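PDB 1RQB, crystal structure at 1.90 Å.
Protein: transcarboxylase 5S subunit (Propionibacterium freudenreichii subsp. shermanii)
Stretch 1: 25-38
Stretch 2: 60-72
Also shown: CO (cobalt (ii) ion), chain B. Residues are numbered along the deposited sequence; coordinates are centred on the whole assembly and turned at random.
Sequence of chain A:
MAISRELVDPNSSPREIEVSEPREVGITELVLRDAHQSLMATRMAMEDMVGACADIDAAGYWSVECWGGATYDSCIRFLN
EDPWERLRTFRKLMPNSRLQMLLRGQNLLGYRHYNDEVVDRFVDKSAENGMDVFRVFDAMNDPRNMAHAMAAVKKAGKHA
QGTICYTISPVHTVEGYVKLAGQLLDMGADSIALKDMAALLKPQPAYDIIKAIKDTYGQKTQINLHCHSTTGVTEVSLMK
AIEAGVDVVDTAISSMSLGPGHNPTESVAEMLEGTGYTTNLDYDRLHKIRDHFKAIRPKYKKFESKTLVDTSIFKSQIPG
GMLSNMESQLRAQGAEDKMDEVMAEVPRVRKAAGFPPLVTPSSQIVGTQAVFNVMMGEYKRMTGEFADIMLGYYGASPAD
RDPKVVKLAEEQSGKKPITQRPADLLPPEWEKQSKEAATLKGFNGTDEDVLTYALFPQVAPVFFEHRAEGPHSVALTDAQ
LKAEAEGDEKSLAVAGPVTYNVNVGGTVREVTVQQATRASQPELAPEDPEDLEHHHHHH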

# COMPACT_ATOMS: atom_id res chain seq x y z
N VAL A 25 -14.22 -15.70 -6.21
CA VAL A 25 -13.51 -15.73 -4.92
C VAL A 25 -14.34 -14.91 -3.93
O VAL A 25 -14.78 -13.81 -4.25
CB VAL A 25 -12.11 -15.09 -5.06
CG1 VAL A 25 -11.37 -15.16 -3.72
CG2 VAL A 25 -11.31 -15.79 -6.14
N GLY A 26 -14.56 -15.45 -2.74
CA GLY A 26 -15.34 -14.71 -1.76
C GLY A 26 -14.49 -13.67 -1.05
O GLY A 26 -13.28 -13.84 -0.92
N ILE A 27 -15.12 -12.60 -0.57
CA ILE A 27 -14.40 -11.53 0.14
C ILE A 27 -15.06 -11.27 1.49
O ILE A 27 -16.28 -11.14 1.58
CB ILE A 27 -14.47 -10.20 -0.63
CG1 ILE A 27 -13.77 -10.33 -1.98
CG2 ILE A 27 -13.87 -9.07 0.25
CD1 ILE A 27 -12.29 -10.54 -1.91
N THR A 28 -14.23 -11.22 2.53
CA THR A 28 -14.71 -10.88 3.88
C THR A 28 -14.26 -9.45 4.18
O THR A 28 -13.08 -9.13 4.04
CB THR A 28 -14.15 -11.84 4.94
OG1 THR A 28 -14.88 -13.07 4.89
CG2 THR A 28 -14.28 -11.25 6.37
N GLU A 29 -15.20 -8.58 4.55
CA GLU A 29 -14.90 -7.17 4.84
C GLU A 29 -14.53 -7.02 6.32
O GLU A 29 -15.22 -7.54 7.20
CB GLU A 29 -16.11 -6.29 4.50
CG GLU A 29 -15.92 -4.79 4.77
CD GLU A 29 -14.72 -4.18 4.05
OE1 GLU A 29 -14.60 -4.28 2.79
OE2 GLU A 29 -13.89 -3.58 4.74
N LEU A 30 -13.46 -6.26 6.59
CA LEU A 30 -12.94 -6.11 7.96
C LEU A 30 -13.09 -4.70 8.51
O LEU A 30 -12.65 -4.44 9.63
CB LEU A 30 -11.44 -6.45 7.95
CG LEU A 30 -11.03 -7.82 7.42
CD1 LEU A 30 -9.51 -7.85 7.20
CD2 LEU A 30 -11.44 -8.88 8.43
N VAL A 31 -13.70 -3.79 7.77
CA VAL A 31 -13.77 -2.39 8.22
C VAL A 31 -14.43 -2.20 9.59
O VAL A 31 -14.04 -1.31 10.34
CB VAL A 31 -14.50 -1.46 7.18
CG1 VAL A 31 -15.99 -1.82 7.10
CG2 VAL A 31 -14.33 0.01 7.58
N LEU A 32 -15.40 -3.04 9.95
CA LEU A 32 -16.12 -2.86 11.22
C LEU A 32 -15.39 -3.47 12.42
O LEU A 32 -15.83 -3.30 13.55
CB LEU A 32 -17.53 -3.43 11.12
CG LEU A 32 -18.39 -2.83 10.00
CD1 LEU A 32 -19.75 -3.51 10.02
CD2 LEU A 32 -18.54 -1.31 10.17
N ARG A 33 -14.29 -4.18 12.20
CA ARG A 33 -13.60 -4.76 13.36
C ARG A 33 -12.08 -4.61 13.23
O ARG A 33 -11.49 -3.69 13.81
CB ARG A 33 -13.98 -6.24 13.54
CG ARG A 33 -13.63 -6.84 14.92
CD ARG A 33 -12.14 -6.99 15.18
NE ARG A 33 -11.54 -8.00 14.30
CZ ARG A 33 -10.35 -8.55 14.50
NH1 ARG A 33 -9.61 -8.18 15.55
NH2 ARG A 33 -9.89 -9.47 13.66
N ASP A 34 -11.44 -5.47 12.45
CA ASP A 34 -9.97 -5.46 12.40
C ASP A 34 -9.39 -4.18 11.79
O ASP A 34 -8.31 -3.75 12.20
CB ASP A 34 -9.46 -6.70 11.63
CG ASP A 34 -8.09 -7.17 12.13
OD1 ASP A 34 -7.45 -7.95 11.42
OD2 ASP A 34 -7.67 -6.76 13.24
N ALA A 35 -10.06 -3.55 10.84
CA ALA A 35 -9.47 -2.35 10.22
C ALA A 35 -9.25 -1.25 11.26
O ALA A 35 -8.16 -0.69 11.34
CB ALA A 35 -10.35 -1.83 9.07
N HIS A 36 -10.26 -0.92 12.06
CA HIS A 36 -10.05 0.17 13.02
C HIS A 36 -9.27 -0.32 14.24
O HIS A 36 -8.60 0.46 14.91
CB HIS A 36 -11.36 0.86 13.40
CG HIS A 36 -12.32 -0.00 14.13
ND1 HIS A 36 -12.28 -0.15 15.50
CD2 HIS A 36 -13.36 -0.75 13.70
CE1 HIS A 36 -13.27 -0.95 15.88
NE2 HIS A 36 -13.93 -1.32 14.81
N GLN A 37 -9.32 -1.61 14.51
CA GLN A 37 -8.52 -2.14 15.62
C GLN A 37 -7.04 -1.96 15.28
O GLN A 37 -6.23 -1.57 16.11
CB GLN A 37 -8.78 -3.64 15.84
CG GLN A 37 -7.89 -4.25 16.95
CD GLN A 37 -8.24 -5.69 17.30
OE1 GLN A 37 -9.42 -6.04 17.42
NE2 GLN A 37 -7.22 -6.52 17.48
N SER A 38 -6.71 -2.23 14.02
CA SER A 38 -5.32 -2.19 13.55
C SER A 38 -4.86 -0.77 13.20
O SER A 38 -3.68 -0.46 13.35
CB SER A 38 -5.18 -3.07 12.30
OG SER A 38 -5.58 -4.40 12.58
N GLY A 60 -22.25 -7.64 -1.23
CA GLY A 60 -21.95 -8.97 -1.75
C GLY A 60 -20.82 -9.73 -1.06
O GLY A 60 -20.29 -10.70 -1.60
N TYR A 61 -20.46 -9.31 0.15
CA TYR A 61 -19.37 -9.96 0.89
C TYR A 61 -19.78 -11.36 1.36
O TYR A 61 -20.95 -11.62 1.63
CB TYR A 61 -19.03 -9.14 2.13
CG TYR A 61 -18.48 -7.77 1.84
CD1 TYR A 61 -19.18 -6.63 2.22
CD2 TYR A 61 -17.22 -7.62 1.27
CE1 TYR A 61 -18.63 -5.35 2.04
CE2 TYR A 61 -16.66 -6.35 1.08
CZ TYR A 61 -17.37 -5.22 1.47
OH TYR A 61 -16.80 -3.98 1.34
N TRP A 62 -18.80 -12.25 1.49
CA TRP A 62 -19.07 -13.61 2.00
C TRP A 62 -19.45 -13.49 3.48
O TRP A 62 -20.37 -14.14 3.96
CB TRP A 62 -17.82 -14.49 1.86
CG TRP A 62 -18.09 -15.90 2.34
CD1 TRP A 62 -18.82 -16.86 1.70
CD2 TRP A 62 -17.74 -16.44 3.61
NE1 TRP A 62 -18.96 -17.97 2.51
CE2 TRP A 62 -18.30 -17.74 3.69
CE3 TRP A 62 -17.01 -15.95 4.71
CZ2 TRP A 62 -18.16 -18.55 4.82
CZ3 TRP A 62 -16.87 -16.76 5.84
CH2 TRP A 62 -17.44 -18.05 5.88
N SER A 63 -18.72 -12.63 4.19
CA SER A 63 -19.01 -12.36 5.61
C SER A 63 -18.51 -10.95 5.94
O SER A 63 -17.74 -10.35 5.20
CB SER A 63 -18.32 -13.38 6.55
OG SER A 63 -16.92 -13.19 6.60
N VAL A 64 -19.00 -10.44 7.06
CA VAL A 64 -18.64 -9.10 7.57
C VAL A 64 -18.09 -9.27 8.99
O VAL A 64 -18.83 -9.62 9.91
CB VAL A 64 -19.90 -8.20 7.61
CG1 VAL A 64 -19.54 -6.82 8.17
CG2 VAL A 64 -20.48 -8.07 6.17
N GLU A 65 -16.80 -9.04 9.17
CA GLU A 65 -16.24 -9.19 10.52
C GLU A 65 -16.67 -7.95 11.32
O GLU A 65 -16.38 -6.83 10.91
CB GLU A 65 -14.71 -9.32 10.47
CG GLU A 65 -14.12 -9.79 11.80
CD GLU A 65 -12.61 -9.61 11.87
OE1 GLU A 65 -11.90 -10.61 12.08
OE2 GLU A 65 -12.15 -8.45 11.72
N CYS A 66 -17.36 -8.14 12.44
CA CYS A 66 -17.84 -6.95 13.15
C CYS A 66 -17.84 -7.14 14.67
O CYS A 66 -18.39 -6.31 15.39
CB CYS A 66 -19.27 -6.64 12.71
SG CYS A 66 -20.39 -8.03 13.01
N TRP A 67 -17.20 -8.18 15.18
CA TRP A 67 -17.23 -8.37 16.64
C TRP A 67 -16.03 -9.20 17.09
O TRP A 67 -15.33 -9.81 16.28
CB TRP A 67 -18.55 -9.06 17.03
CG TRP A 67 -19.11 -8.61 18.38
CD1 TRP A 67 -19.44 -7.34 18.74
CD2 TRP A 67 -19.42 -9.45 19.50
NE1 TRP A 67 -19.95 -7.33 20.03
CE2 TRP A 67 -19.95 -8.61 20.52
CE3 TRP A 67 -19.30 -10.83 19.76
CZ2 TRP A 67 -20.37 -9.10 21.76
CZ3 TRP A 67 -19.72 -11.32 21.00
CH2 TRP A 67 -20.25 -10.46 21.99
N GLY A 68 -15.80 -9.21 18.39
CA GLY A 68 -14.69 -9.98 18.91
C GLY A 68 -13.39 -9.22 18.82
O GLY A 68 -13.38 -8.01 18.61
N GLY A 69 -12.28 -9.93 18.97
CA GLY A 69 -10.99 -9.27 18.93
C GLY A 69 -10.96 -8.33 20.13
O GLY A 69 -11.51 -8.64 21.18
N ALA A 70 -10.35 -7.16 19.95
CA ALA A 70 -10.21 -6.18 21.04
C ALA A 70 -11.42 -5.25 21.12
O ALA A 70 -11.45 -4.36 21.96
CB ALA A 70 -8.94 -5.35 20.82
N THR A 71 -12.44 -5.45 20.29
CA THR A 71 -13.57 -4.51 20.31
C THR A 71 -14.41 -4.62 21.58
O THR A 71 -15.02 -3.64 22.01
CB THR A 71 -14.51 -4.67 19.10
OG1 THR A 71 -15.13 -5.96 19.13
CG2 THR A 71 -13.73 -4.49 17.80
N TYR A 72 -14.48 -5.80 22.20
CA TYR A 72 -15.28 -5.94 23.42
C TYR A 72 -14.66 -5.04 24.50
O TYR A 72 -15.33 -4.21 25.11
CB TYR A 72 -15.28 -7.41 23.87
CG TYR A 72 -16.39 -7.80 24.83
CD1 TYR A 72 -17.43 -8.63 24.39
CD2 TYR A 72 -16.37 -7.41 26.17
CE1 TYR A 72 -18.42 -9.07 25.28
CE2 TYR A 72 -17.36 -7.84 27.07
CZ TYR A 72 -18.37 -8.68 26.61
OH TYR A 72 -19.33 -9.14 27.48
CO CO B . -6.03 -9.33 11.83
O HOH W 1 -17.92 -12.20 -1.67
O HOH W 2 -16.45 -5.36 8.66
O HOH W 3 -17.03 -3.85 16.09
O HOH W 4 -5.60 -8.24 13.77

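Stretch 2 runs beside stretch 1 as a parallel strand neighbour, the axes of strands 26-29 and 63-66 approaching to 4.8 Å at 20°, and then runs beside the helix that follows L30; together the two bury 887 Å². At G60 the chain has just left a helix with positive phi, a backbone state in which a CB would jam against the preceding carbonyl, so glycine suits this position. Water 1 ties this residue to stretch 1, lying 2.8 Å from G60 O and accepting from I27 N (3.0 Å). The Y61 ring lies against stretch 1: E29 CB sits 3.4 Å from the ring centroid, almost on the ring normal, while I27 CG2 packs on Y61 CD2 at 3.8 Å. At the end of the same side chain, Y61 OH gives a weak hydrogen bond to E29 OE1 (2.7 Å), so tyrosine supplies both an apolar face and a polar tip. The other carboxylate oxygen, E29 OE2, accepts from V31 N (3.0 Å) and caps the turn into the helix.

The ladder of backbone bonds starts at W62, whose N donates to I27 O (2.8 Å). Its CB points toward stretch 1, but the indole leads away, leaving T28 OG1 near the ring edge, 3.6 Å from W62 CE3. S63 O accepts from E29 N (3.2 Å), and on the sheet face shared by S63 and T28 the two hydroxyls meet, S63 OG lying 2.7 Å from T28 OG1; two small polar side chains can approach this closely in a buried place. V64 points to the opposite face, with E29, and its CG1 meets L32 CD1 at 3.8 Å.

E65 is the hub and has the largest area covered by the other stretch. Its N donates to E29 O (2.9 Å), completing the strand pairing, and its extended side chain reaches R33. There R33 NH2 donates to E65 OE1 (2.8 Å), and R33 NE makes a weak hydrogen bond to E65 OE2 (2.7 Å); the salt bridge pairs two buried charges. E65 OE2 also accepts from D34 N (3.1 Å), fixing the backbone of a residue whose OD1 binds the cobalt ion at 2.0 Å. Water 2 donates to both E65 O (2.7 Å) and E29 O (2.9 Å) and accepts from L32 N (2.9 Å).

C66 CB packs on L32 CB at 4.0 Å, and water 3 donates to C66 O and L32 O, 2.9 Å each. The chain then turns a corner at W67, whose CA-to-CB bond points away from stretch 1. G68 opens a type II' turn to T71, closed by T71 N to G68 O (3.2 Å). At G69 a CB would clash with R33 NH1 and Q37 OE1, so glycine lets these side chains lie close. Q37 OE1 accepts from A70 N (2.9 Å) and from R33 NH1 (2.8 Å), joining helix, arginine and turn. T71 CG2 finishes the contact against R33 CG (3.7 Å).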